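Substrate-binding protein (Synechococcus sp., PDB 6WPN) probably binds an oligosaccharide or related sugar outside the inner membrane of a marine cyanobacterium and delivers it to an ABC transporter for uptake. Local coordinates at residues A[184-189]-A[193-198]; A[223-228]-A[397-402]; A[230-235]-A[240-245]; A[238-241]-A[247-250]. All blocks are in the same frame, centred on the assembly; numbering follows the deposited sequence.

Contact 1 (A[184-189]-A[193-198]); sequences LFVTVV and SAELLE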
loop_
_atom_site.group_PDB
_atom_site.type_symbol
_atom_site.label_atom_id
_atom_site.label_comp_id
_atom_site.label_asym_id
_atom_site.label_seq_id
_atom_site.Cartn_x
_atom_site.Cartn_y
_atom_site.Cartn_z
ATOM N N LEU A 184 8.189 -12.103 12.059
ATOM C CA LEU A 184 7.416 -11.223 11.189
ATOM C C LEU A 184 5.952 -11.262 11.612
ATOM O O LEU A 184 5.546 -12.059 12.461
ATOM C CB LEU A 184 7.574 -11.612 9.714
ATOM C CG LEU A 184 6.834 -12.863 9.243
ATOM C CD1 LEU A 184 6.774 -12.892 7.723
ATOM C CD2 LEU A 184 7.494 -14.136 9.787
ATOM N N PHE A 185 5.162 -10.381 10.999
ATOM C CA PHE A 185 3.750 -10.223 11.345
ATOM C C PHE A 185 3.014 -9.843 10.069
ATOM O O PHE A 185 3.137 -8.707 9.606
ATOM C CB PHE A 185 3.568 -9.145 12.418
ATOM C CG PHE A 185 2.167 -9.039 12.964
ATOM C CD1 PHE A 185 1.125 -8.556 12.187
ATOM C CD2 PHE A 185 1.906 -9.385 14.279
ATOM C CE1 PHE A 185 -0.152 -8.453 12.696
ATOM C CE2 PHE A 185 0.630 -9.280 14.798
ATOM C CZ PHE A 185 -0.404 -8.815 14.007
ATOM N N VAL A 186 2.255 -10.772 9.498
ATOM C CA VAL A 186 1.422 -10.478 8.337
ATOM C C VAL A 186 -0.020 -10.787 8.716
ATOM O O VAL A 186 -0.348 -11.929 9.057
ATOM C CB VAL A 186 1.860 -11.269 7.097
ATOM C CG1 VAL A 186 0.952 -10.953 5.923
ATOM C CG2 VAL A 186 3.310 -10.952 6.757
ATOM N N THR A 187 -0.874 -9.769 8.668
ATOM C CA THR A 187 -2.243 -9.919 9.124
ATOM C C THR A 187 -3.075 -10.699 8.111
ATOM O O THR A 187 -2.850 -10.633 6.898
ATOM C CB THR A 187 -2.884 -8.553 9.383
ATOM O OG1 THR A 187 -4.181 -8.740 9.962
ATOM C CG2 THR A 187 -3.024 -7.757 8.084
ATOM N N VAL A 188 -4.037 -11.458 8.629
ATOM C CA VAL A 188 -5.002 -12.178 7.813
ATOM C C VAL A 188 -6.430 -11.730 8.145
ATOM O O VAL A 188 -7.398 -12.435 7.877
ATOM C CB VAL A 188 -4.796 -13.705 7.950
ATOM C CG1 VAL A 188 -5.157 -14.190 9.332
ATOM C CG2 VAL A 188 -5.537 -14.493 6.873
ATOM N N VAL A 189 -6.559 -10.540 8.729
ATOM C CA VAL A 189 -7.853 -9.902 8.962
ATOM C C VAL A 189 -8.376 -9.487 7.593
ATOM O O VAL A 189 -7.713 -8.701 6.898
ATOM C CB VAL A 189 -7.734 -8.718 9.933
ATOM C CG1 VAL A 189 -9.026 -7.914 9.965
ATOM C CG2 VAL A 189 -7.388 -9.222 11.325
ATOM N N SER A 193 -4.615 -4.947 5.912
ATOM C CA SER A 193 -3.528 -4.844 4.948
ATOM C C SER A 193 -3.646 -5.923 3.880
ATOM O O SER A 193 -4.149 -7.023 4.123
ATOM C CB SER A 193 -2.180 -4.966 5.651
ATOM O OG SER A 193 -1.131 -5.120 4.711
ATOM N N ALA A 194 -3.187 -5.591 2.676
ATOM C CA ALA A 194 -3.176 -6.524 1.560
ATOM C C ALA A 194 -1.831 -7.219 1.411
ATOM O O ALA A 194 -1.596 -7.880 0.393
ATOM C CB ALA A 194 -3.543 -5.802 0.261
ATOM N N GLU A 195 -0.943 -7.078 2.399
ATOM C CA GLU A 195 0.394 -7.648 2.282
ATOM C C GLU A 195 0.331 -9.153 2.083
ATOM O O GLU A 195 1.133 -9.723 1.338
ATOM C CB GLU A 195 1.231 -7.307 3.516
ATOM C CG GLU A 195 2.695 -7.714 3.379
ATOM C CD GLU A 195 3.482 -7.547 4.664
ATOM O OE1 GLU A 195 2.944 -6.944 5.623
ATOM O OE2 GLU A 195 4.636 -8.037 4.716
ATOM N N LEU A 196 -0.621 -9.815 2.738
ATOM C CA LEU A 196 -0.753 -11.256 2.572
ATOM C C LEU A 196 -1.135 -11.604 1.141
ATOM O O LEU A 196 -0.498 -12.448 0.504
ATOM C CB LEU A 196 -1.796 -11.792 3.550
ATOM C CG LEU A 196 -1.935 -13.305 3.661
ATOM C CD1 LEU A 196 -0.688 -13.936 4.209
ATOM C CD2 LEU A 196 -3.115 -13.606 4.542
ATOM N N LEU A 197 -2.151 -10.929 0.605
ATOM C CA LEU A 197 -2.525 -11.141 -0.788
ATOM C C LEU A 197 -1.375 -10.793 -1.720
ATOM O O LEU A 197 -1.183 -11.446 -2.751
ATOM C CB LEU A 197 -3.761 -10.312 -1.134
ATOM C CG LEU A 197 -4.442 -10.680 -2.450
ATOM C CD1 LEU A 197 -4.993 -12.097 -2.372
ATOM C CD2 LEU A 197 -5.543 -9.693 -2.775
ATOM N N GLU A 198 -0.613 -9.751 -1.388
ATOM C CA GLU A 198 0.552 -9.410 -2.197
ATOM C C GLU A 198 1.620 -10.497 -2.125
ATOM O O GLU A 198 2.307 -10.759 -3.120
ATOM C CB GLU A 198 1.118 -8.059 -1.760
ATOM C CG GLU A 198 0.210 -6.875 -2.083
ATOM C CD GLU A 198 0.538 -5.639 -1.261
ATOM O OE1 GLU A 198 1.384 -5.740 -0.350
ATOM O OE2 GLU A 198 -0.038 -4.565 -1.538
#
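Leu196 lies along Val188, the two side chains pointing the same way, and its CD2 methyl comes to 3.5 Å from Val188 CG2, tighter than methyl groups usually pack. Nearer the backbone, Leu196 CB meets Val186 CG1 at 3.7 Å and passes equally near the carbonyl oxygen of Thr187, so a single leucine spans three consecutive loop residues. Trp228 and Leu399 also touch this leucine from helices 219-233 and 388-403, a buried junction where branched aliphatic groups fit well. The second methyl of Val186, CG2, sits 3.8 Å from Glu195 OE2, its side chain crossing the glutamate at about a right angle in plain van der Waals contact. Two ST turns shape the backbone here, where a loop of the solute-binding fold leads into helix 195-202. In the first, Thr187 holds OG1 anti to its own amide nitrogen (chi1 -174°) and accepts from Val189 N at 3.2 Å, nearly straight at 168°; the hydroxyl also bonds to the carbonyl of Gln244. A valine in place of this threonine lacks that oxygen and would probably leave the Val189 amide and the Gln244 carbonyl without their common partner. In the second, Ser193 OG accepts from Glu195 N at 3.0 Å, one residue ahead of the N-cap Ala194. Between the turns, Thr187 CG2 rests 3.8 Å from Ser193 CB.

Contact 2 (A[223-228]-A[397-402]); sequences KAFAFW and TQLQRA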
loop_
_atom_site.group_PDB
_atom_site.type_symbol
_atom_site.label_atom_id
_atom_site.label_comp_id
_atom_site.label_asym_id
_atom_site.label_seq_id
_atom_site.Cartn_x
_atom_site.Cartn_y
_atom_site.Cartn_z
ATOM N N LYS A 223 0.570 -24.164 -2.584
ATOM C CA LYS A 223 1.838 -23.976 -1.893
ATOM C C LYS A 223 1.797 -22.727 -1.019
ATOM O O LYS A 223 2.307 -22.731 0.108
ATOM C CB LYS A 223 2.970 -23.915 -2.919
ATOM C CG LYS A 223 4.367 -23.738 -2.361
ATOM C CD LYS A 223 5.381 -23.761 -3.502
ATOM C CE LYS A 223 6.750 -23.265 -3.072
ATOM N NZ LYS A 223 7.711 -23.272 -4.217
ATOM N N ALA A 224 1.171 -21.658 -1.516
ATOM C CA ALA A 224 1.076 -20.421 -0.747
ATOM C C ALA A 224 0.166 -20.586 0.465
ATOM O O ALA A 224 0.466 -20.062 1.545
ATOM C CB ALA A 224 0.580 -19.286 -1.640
ATOM N N PHE A 225 -0.971 -21.269 0.297
ATOM C CA PHE A 225 -1.849 -21.542 1.432
ATOM C C PHE A 225 -1.140 -22.373 2.492
ATOM O O PHE A 225 -1.226 -22.081 3.691
ATOM C CB PHE A 225 -3.121 -22.261 0.969
ATOM C CG PHE A 225 -4.285 -21.342 0.708
ATOM C CD1 PHE A 225 -4.365 -20.609 -0.463
ATOM C CD2 PHE A 225 -5.298 -21.212 1.644
ATOM C CE1 PHE A 225 -5.443 -19.765 -0.699
ATOM C CE2 PHE A 225 -6.369 -20.368 1.417
ATOM C CZ PHE A 225 -6.442 -19.646 0.244
ATOM N N ALA A 226 -0.442 -23.427 2.068
ATOM C CA ALA A 226 0.288 -24.267 3.012
ATOM C C ALA A 226 1.403 -23.487 3.696
ATOM O O ALA A 226 1.697 -23.715 4.875
ATOM C CB ALA A 226 0.853 -25.491 2.294
ATOM N N PHE A 227 2.042 -22.572 2.965
ATOM C CA PHE A 227 3.102 -21.754 3.540
ATOM C C PHE A 227 2.616 -21.028 4.787
ATOM O O PHE A 227 3.210 -21.148 5.866
ATOM C CB PHE A 227 3.604 -20.757 2.489
ATOM C CG PHE A 227 4.686 -19.826 2.978
ATOM C CD1 PHE A 227 4.363 -18.582 3.503
ATOM C CD2 PHE A 227 6.025 -20.182 2.885
ATOM C CE1 PHE A 227 5.351 -17.716 3.943
ATOM C CE2 PHE A 227 7.023 -19.319 3.318
ATOM C CZ PHE A 227 6.685 -18.083 3.850
ATOM N N TRP A 228 1.512 -20.291 4.661
ATOM C CA TRP A 228 1.020 -19.489 5.774
ATOM C C TRP A 228 0.357 -20.351 6.838
ATOM O O TRP A 228 0.473 -20.066 8.035
ATOM C CB TRP A 228 0.062 -18.427 5.247
ATOM C CG TRP A 228 0.785 -17.402 4.446
ATOM C CD1 TRP A 228 0.743 -17.231 3.095
ATOM C CD2 TRP A 228 1.689 -16.417 4.947
ATOM N NE1 TRP A 228 1.561 -16.190 2.722
ATOM C CE2 TRP A 228 2.152 -15.674 3.844
ATOM C CE3 TRP A 228 2.153 -16.090 6.227
ATOM C CZ2 TRP A 228 3.048 -14.620 3.982
ATOM C CZ3 TRP A 228 3.044 -15.047 6.359
ATOM C CH2 TRP A 228 3.481 -14.323 5.246
ATOM N N THR A 397 -10.407 -15.269 4.942
ATOM C CA THR A 397 -11.307 -16.016 5.820
ATOM C C THR A 397 -11.011 -17.508 5.778
ATOM O O THR A 397 -10.951 -18.165 6.824
ATOM C CB THR A 397 -12.764 -15.756 5.439
ATOM O OG1 THR A 397 -13.081 -14.376 5.663
ATOM C CG2 THR A 397 -13.696 -16.637 6.263
ATOM N N GLN A 398 -10.859 -18.070 4.577
ATOM C CA GLN A 398 -10.580 -19.499 4.465
ATOM C C GLN A 398 -9.192 -19.834 5.000
ATOM O O GLN A 398 -9.011 -20.846 5.686
ATOM C CB GLN A 398 -10.725 -19.958 3.013
ATOM C CG GLN A 398 -12.148 -19.876 2.471
ATOM C CD GLN A 398 -13.170 -20.509 3.402
ATOM O OE1 GLN A 398 -12.954 -21.596 3.943
ATOM N NE2 GLN A 398 -14.299 -19.832 3.583
ATOM N N LEU A 399 -8.200 -18.994 4.702
ATOM C CA LEU A 399 -6.866 -19.228 5.242
ATOM C C LEU A 399 -6.897 -19.193 6.763
ATOM O O LEU A 399 -6.225 -19.991 7.428
ATOM C CB LEU A 399 -5.888 -18.186 4.700
ATOM C CG LEU A 399 -4.446 -18.272 5.207
ATOM C CD1 LEU A 399 -3.844 -19.627 4.885
ATOM C CD2 LEU A 399 -3.600 -17.169 4.607
ATOM N N GLN A 400 -7.729 -18.317 7.323
ATOM C CA GLN A 400 -7.856 -18.216 8.769
ATOM C C GLN A 400 -8.396 -19.505 9.373
ATOM O O GLN A 400 -7.929 -19.947 10.429
ATOM C CB GLN A 400 -8.760 -17.034 9.101
ATOM C CG GLN A 400 -8.739 -16.588 10.532
ATOM C CD GLN A 400 -9.431 -15.249 10.697
ATOM O OE1 GLN A 400 -9.295 -14.362 9.851
ATOM N NE2 GLN A 400 -10.181 -15.097 11.788
ATOM N N ARG A 401 -9.370 -20.133 8.710
ATOM C CA ARG A 401 -9.884 -21.412 9.187
ATOM C C ARG A 401 -8.811 -22.492 9.164
ATOM O O ARG A 401 -8.808 -23.383 10.020
ATOM C CB ARG A 401 -11.078 -21.852 8.341
ATOM C CG ARG A 401 -12.264 -20.912 8.381
ATOM C CD ARG A 401 -13.326 -21.390 7.420
ATOM N NE ARG A 401 -13.948 -22.620 7.885
ATOM C CZ ARG A 401 -14.683 -23.419 7.119
ATOM N NH1 ARG A 401 -14.867 -23.121 5.842
ATOM N NH2 ARG A 401 -15.231 -24.515 7.630
ATOM N N ALA A 402 -7.907 -22.443 8.187
ATOM C CA ALA A 402 -6.861 -23.452 8.105
ATOM C C ALA A 402 -5.760 -23.212 9.127
ATOM O O ALA A 402 -5.190 -24.174 9.655
ATOM C CB ALA A 402 -6.272 -23.489 6.696
#
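Leu399 pushes its forked end between Phe225 and Trp228, and all of the close contact between helices 219-233 and 388-403 in these two segments passes through it. Its CD1 methyl lies 3.9 Å from Phe225 CD2 and 3.8 Å from the backbone oxygen of Phe225, while the other methyl, CD2, sits 3.9 Å from Trp228 CB. Leucine suits the place because its two methyls can serve two neighbours one helical turn apart. Phe225 meets it obliquely: its CB does not aim at the other helix, but a chi1 of -95°, well off a staggered value, swings the CD2-CE2 side of the ring over, with CE2 4.0 Å from Leu399 CB. Trp228 meets it mainly through CB; its indole leads away towards Val186 and Leu196, and Phe227 CD1 stands 3.6 Å above the middle of the indole plane. Phe200 and Trp165 add further aromatic neighbours, to Phe225 and Trp228 respectively.

The margins are looser. Lys223 is exposed on the solvent side, whereas Gln398, without a close contact to 223-228, is buried against helix 409-427 and accepts from Arg401 NH1 at 3.1 Å, on a lone pair of OE1 in the carbonyl plane. With no hydrogen bond or ion pair joining the two segments, their direct hold on each other rests on apolar burial and the fit of one leucine, a chemistry that specifies shape more than direction.

Contact 3 (A[230-235]-A[240-245]); sequences DLYREG and EVVSQG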
loop_
_atom_site.group_PDB
_atom_site.type_symbol
_atom_site.label_atom_id
_atom_site.label_comp_id
_atom_site.label_asym_id
_atom_site.label_seq_id
_atom_site.Cartn_x
_atom_site.Cartn_y
_atom_site.Cartn_z
ATOM N N ASP A 230 1.183 -23.476 7.680
ATOM C CA ASP A 230 2.226 -24.158 8.440
ATOM C C ASP A 230 2.983 -23.193 9.348
ATOM O O ASP A 230 3.351 -23.551 10.472
ATOM C CB ASP A 230 3.192 -24.860 7.483
ATOM C CG ASP A 230 2.533 -25.990 6.710
ATOM O OD1 ASP A 230 1.520 -26.544 7.192
ATOM O OD2 ASP A 230 3.034 -26.332 5.615
ATOM N N LEU A 231 3.226 -21.967 8.886
ATOM C CA LEU A 231 3.889 -20.987 9.741
ATOM C C LEU A 231 3.079 -20.738 11.009
ATOM O O LEU A 231 3.622 -20.736 12.119
ATOM C CB LEU A 231 4.109 -19.679 8.979
ATOM C CG LEU A 231 5.282 -19.603 7.999
ATOM C CD1 LEU A 231 5.392 -18.202 7.430
ATOM C CD2 LEU A 231 6.578 -20.003 8.662
ATOM N N TYR A 232 1.765 -20.560 10.863
ATOM C CA TYR A 232 0.936 -20.277 12.028
ATOM C C TYR A 232 0.851 -21.485 12.951
ATOM O O TYR A 232 0.973 -21.351 14.175
ATOM C CB TYR A 232 -0.466 -19.851 11.593
ATOM C CG TYR A 232 -1.278 -19.295 12.734
ATOM C CD1 TYR A 232 -1.160 -17.960 13.107
ATOM C CD2 TYR A 232 -2.127 -20.107 13.469
ATOM C CE1 TYR A 232 -1.889 -17.445 14.156
ATOM C CE2 TYR A 232 -2.860 -19.599 14.526
ATOM C CZ TYR A 232 -2.734 -18.268 14.863
ATOM O OH TYR A 232 -3.460 -17.757 15.908
ATOM N N ARG A 233 0.648 -22.673 12.383
ATOM C CA ARG A 233 0.443 -23.856 13.205
ATOM C C ARG A 233 1.689 -24.221 13.999
ATOM O O ARG A 233 1.577 -24.800 15.083
ATOM C CB ARG A 233 0.023 -25.034 12.328
ATOM C CG ARG A 233 -1.309 -24.858 11.627
ATOM C CD ARG A 233 -1.849 -26.207 11.191
ATOM N NE ARG A 233 -3.138 -26.100 10.518
ATOM C CZ ARG A 233 -3.809 -27.138 10.029
ATOM N NH1 ARG A 233 -3.306 -28.359 10.141
ATOM N NH2 ARG A 233 -4.979 -26.955 9.434
ATOM N N GLU A 234 2.872 -23.886 13.489
ATOM C CA GLU A 234 4.126 -24.205 14.155
ATOM C C GLU A 234 4.529 -23.176 15.203
ATOM O O GLU A 234 5.657 -23.234 15.697
ATOM C CB GLU A 234 5.243 -24.348 13.121
ATOM C CG GLU A 234 5.067 -25.523 12.185
ATOM C CD GLU A 234 6.212 -25.662 11.197
ATOM O OE1 GLU A 234 7.201 -24.901 11.308
ATOM O OE2 GLU A 234 6.122 -26.541 10.310
ATOM N N GLY A 235 3.645 -22.250 15.559
ATOM C CA GLY A 235 3.965 -21.262 16.572
ATOM C C GLY A 235 4.942 -20.200 16.132
ATOM O O GLY A 235 5.498 -19.491 16.976
ATOM N N GLU A 240 -2.126 -13.412 17.181
ATOM C CA GLU A 240 -3.111 -12.387 16.878
ATOM C C GLU A 240 -3.047 -11.906 15.437
ATOM O O GLU A 240 -3.698 -10.909 15.108
ATOM C CB GLU A 240 -2.960 -11.195 17.832
ATOM C CG GLU A 240 -1.623 -10.459 17.745
ATOM C CD GLU A 240 -0.623 -10.911 18.801
ATOM O OE1 GLU A 240 -0.679 -12.088 19.219
ATOM O OE2 GLU A 240 0.212 -10.076 19.223
ATOM N N VAL A 241 -2.299 -12.590 14.565
ATOM C CA VAL A 241 -2.362 -12.231 13.154
ATOM C C VAL A 241 -3.730 -12.558 12.574
ATOM O O VAL A 241 -4.153 -11.919 11.605
ATOM C CB VAL A 241 -1.259 -12.926 12.330
ATOM C CG1 VAL A 241 0.131 -12.456 12.761
ATOM C CG2 VAL A 241 -1.375 -14.428 12.437
ATOM N N VAL A 242 -4.454 -13.514 13.168
ATOM C CA VAL A 242 -5.794 -13.850 12.694
ATOM C C VAL A 242 -6.848 -12.877 13.188
ATOM O O VAL A 242 -8.004 -12.960 12.754
ATOM C CB VAL A 242 -6.213 -15.277 13.098
ATOM C CG1 VAL A 242 -5.271 -16.310 12.478
ATOM C CG2 VAL A 242 -6.265 -15.417 14.614
ATOM N N SER A 243 -6.495 -11.963 14.088
ATOM C CA SER A 243 -7.492 -11.084 14.670
ATOM C C SER A 243 -7.094 -9.614 14.728
ATOM O O SER A 243 -7.968 -8.777 14.981
ATOM C CB SER A 243 -7.858 -11.561 16.081
ATOM O OG SER A 243 -6.754 -11.440 16.946
ATOM N N GLN A 244 -5.829 -9.267 14.499
ATOM C CA GLN A 244 -5.371 -7.886 14.580
ATOM C C GLN A 244 -4.543 -7.544 13.348
ATOM O O GLN A 244 -3.918 -8.417 12.736
ATOM C CB GLN A 244 -4.542 -7.642 15.863
ATOM C CG GLN A 244 -5.370 -7.686 17.146
ATOM C CD GLN A 244 -4.548 -7.467 18.403
ATOM O OE1 GLN A 244 -3.458 -8.017 18.554
ATOM N NE2 GLN A 244 -5.071 -6.665 19.313
ATOM N N GLY A 245 -4.544 -6.262 12.990
ATOM C CA GLY A 245 -3.893 -5.787 11.790
ATOM C C GLY A 245 -2.508 -5.229 12.044
ATOM O O GLY A 245 -1.876 -5.497 13.072
#
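Tyr232 carries the apolar part of this contact, meeting two consecutive valines from different sides. Val241 CG2 comes to the edge of the ring, near its plane, 3.5 Å from Tyr232 CE1. Val242 crosses the tyrosine at about a right angle and sets its CG1 over one ring face, 3.9 Å from the same CE1; its other methyl, CG2, lies 3.9 Å from Tyr232 OH. With CG placed opposite the backbone nitrogen (chi1 -169°), the ring projects from the end of helix 219-233 across to the loop.

Hydrogen bonds shape the backbone on both sides. The helix ends in a Schellman motif: Gly235 N bonds to Tyr232 O at 3.1 Å and Leu236 N to Leu231 O, and Gly235 has a positive phi (73°), which favours glycine. Across the contact, Glu240 O accepts from Gln244 N at 2.8 Å and from Ser243 N at 3.2 Å, which curls the chain just beyond the valines.

One polar side-chain bond completes the set, from Tyr232 OH to the carbonyl of Arg239, so the tyrosine serves both chemistries. A leucine in its place has neither ring nor hydroxyl and would probably leave the Arg239 carbonyl without its mate and a gap beneath Val242 CG1. Met403 of helix 388-403 also touches Tyr232.

Contact 4 (A[238-241]-A[247-250]); sequences PREV and RRAI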
loop_
_atom_site.group_PDB
_atom_site.type_symbol
_atom_site.label_atom_id
_atom_site.label_comp_id
_atom_site.label_asym_id
_atom_site.label_seq_id
_atom_site.Cartn_x
_atom_site.Cartn_y
_atom_site.Cartn_z
ATOM N N PRO A 238 2.805 -14.641 15.367
ATOM C CA PRO A 238 2.008 -14.223 16.528
ATOM C C PRO A 238 0.575 -14.712 16.382
ATOM O O PRO A 238 0.014 -14.720 15.284
ATOM C CB PRO A 238 2.090 -12.693 16.488
ATOM C CG PRO A 238 3.315 -12.390 15.671
ATOM C CD PRO A 238 3.401 -13.496 14.655
ATOM N N ARG A 239 -0.013 -15.147 17.495
ATOM C CA ARG A 239 -1.348 -15.722 17.413
ATOM C C ARG A 239 -2.380 -14.700 16.954
ATOM O O ARG A 239 -3.393 -15.072 16.354
ATOM C CB ARG A 239 -1.767 -16.307 18.758
ATOM C CG ARG A 239 -1.098 -17.610 19.119
ATOM C CD ARG A 239 -1.592 -18.052 20.479
ATOM N NE ARG A 239 -1.014 -19.315 20.920
ATOM C CZ ARG A 239 -1.145 -19.798 22.151
ATOM N NH1 ARG A 239 -0.591 -20.959 22.474
ATOM N NH2 ARG A 239 -1.826 -19.113 23.062
ATOM N N GLU A 240 -2.126 -13.412 17.181
ATOM C CA GLU A 240 -3.111 -12.387 16.878
ATOM C C GLU A 240 -3.047 -11.906 15.437
ATOM O O GLU A 240 -3.698 -10.909 15.108
ATOM C CB GLU A 240 -2.960 -11.195 17.832
ATOM C CG GLU A 240 -1.623 -10.459 17.745
ATOM C CD GLU A 240 -0.623 -10.911 18.801
ATOM O OE1 GLU A 240 -0.679 -12.088 19.219
ATOM O OE2 GLU A 240 0.212 -10.076 19.223
ATOM N N VAL A 241 -2.299 -12.590 14.565
ATOM C CA VAL A 241 -2.362 -12.231 13.154
ATOM C C VAL A 241 -3.730 -12.558 12.574
ATOM O O VAL A 241 -4.153 -11.919 11.605
ATOM C CB VAL A 241 -1.259 -12.926 12.330
ATOM C CG1 VAL A 241 0.131 -12.456 12.761
ATOM C CG2 VAL A 241 -1.375 -14.428 12.437
ATOM N N ARG A 247 -1.453 -2.368 12.855
ATOM C CA ARG A 247 -1.250 -1.535 14.035
ATOM C C ARG A 247 -0.685 -2.349 15.191
ATOM O O ARG A 247 0.097 -1.830 15.995
ATOM C CB ARG A 247 -2.569 -0.879 14.443
ATOM C CG ARG A 247 -3.095 0.124 13.431
ATOM C CD ARG A 247 -4.391 0.759 13.906
ATOM N NE ARG A 247 -4.950 1.687 12.922
ATOM C CZ ARG A 247 -6.108 2.324 13.072
ATOM N NH1 ARG A 247 -6.835 2.132 14.167
ATOM N NH2 ARG A 247 -6.545 3.148 12.127
ATOM N N ARG A 248 -1.070 -3.623 15.289
ATOM C CA ARG A 248 -0.477 -4.505 16.288
ATOM C C ARG A 248 0.975 -4.824 15.947
ATOM O O ARG A 248 1.825 -4.906 16.844
ATOM C CB ARG A 248 -1.306 -5.783 16.411
ATOM C CG ARG A 248 -0.697 -6.856 17.293
ATOM C CD ARG A 248 -0.510 -6.370 18.712
ATOM N NE ARG A 248 -0.008 -7.436 19.571
ATOM C CZ ARG A 248 0.280 -7.285 20.859
ATOM N NH1 ARG A 248 0.122 -6.107 21.446
ATOM N NH2 ARG A 248 0.721 -8.316 21.561
ATOM N N ALA A 249 1.279 -5.013 14.658
ATOM C CA ALA A 249 2.669 -5.216 14.257
ATOM C C ALA A 249 3.514 -4.014 14.637
ATOM O O ALA A 249 4.620 -4.161 15.175
ATOM C CB ALA A 249 2.758 -5.467 12.754
ATOM N N ILE A 250 2.995 -2.815 14.374
ATOM C CA ILE A 250 3.650 -1.579 14.794
ATOM C C ILE A 250 3.931 -1.615 16.288
ATOM O O ILE A 250 5.049 -1.330 16.737
ATOM C CB ILE A 250 2.771 -0.372 14.415
ATOM C CG1 ILE A 250 2.938 -0.021 12.933
ATOM C CG2 ILE A 250 2.970 0.799 15.369
ATOM C CD1 ILE A 250 1.856 0.900 12.401
#
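Arg248 and Glu240 form a salt bridge that converges on a single carboxylate oxygen. The arginine approaches side-on: NE donates to Glu240 OE2 at 2.7 Å and NH2 to the same OE2 at 3.0 Å, the former bond being the straighter. The oxygen lies in the guanidinium plane, where the N-H bonds point, but the carboxylate is turned, the two planes standing 45° apart. Both nitrogens reach OE2 from one face of the carboxylate, NE on its anti side and NH2 from above its plane. Two donors gripping one atom would probably favour the ionised glutamate.

Behind the charges, the aliphatic stems touch, Glu240 CG lying 3.7 Å from Arg248 CG as the side chains cross at about a right angle. Both chains bend at chi2 to bring their ends together. The bend in Glu240 is unusual at -97°, between staggered positions, and its CG sits between the backbone nitrogen and the carbonyl carbon; Arg248 has a regular kink of 60°. Long, jointed side chains suit the task, since Glu240 CA and Arg248 CA are 8.3 Å apart.

Further out, Glu251, one turn along the helix, forms a salt bridge with Arg248 NH1, so the guanidinium is shared by two acids, which probably limits its rotation. Phe185 packs against both Glu240 and Arg248. On the loop side, Val241 N bonds to Pro238 O at 3.2 Å in the 3-10 turn that carries Glu240. This is a surface salt bridge joining a 3-10 turn to the start of helix 246-254, extended along the helix by an i to i+3 ion pair.

Overall arrangement
From the N terminus, contact 1 comes first and closes a short loop that ends on helix 195-202, before any other contact opens. Contact 2 then makes a long closure, from helix 219-233 to helix 388-403, and the span it encloses contains contacts 3 and 4. These two overlap in sequence, sharing Glu240 and Val241. Val188 N of contact 1 probably bonds to Val241 O. Contacts 2 and 3 share helix 219-233, and Arg233 on it bonds to Ala402 O on helix 388-403. Contacts 2 and 4 do not touch, their nearest atoms being about 6 Å apart. Together the four join helices 195-202, 219-233, 246-254 and 388-403 and nearby loops.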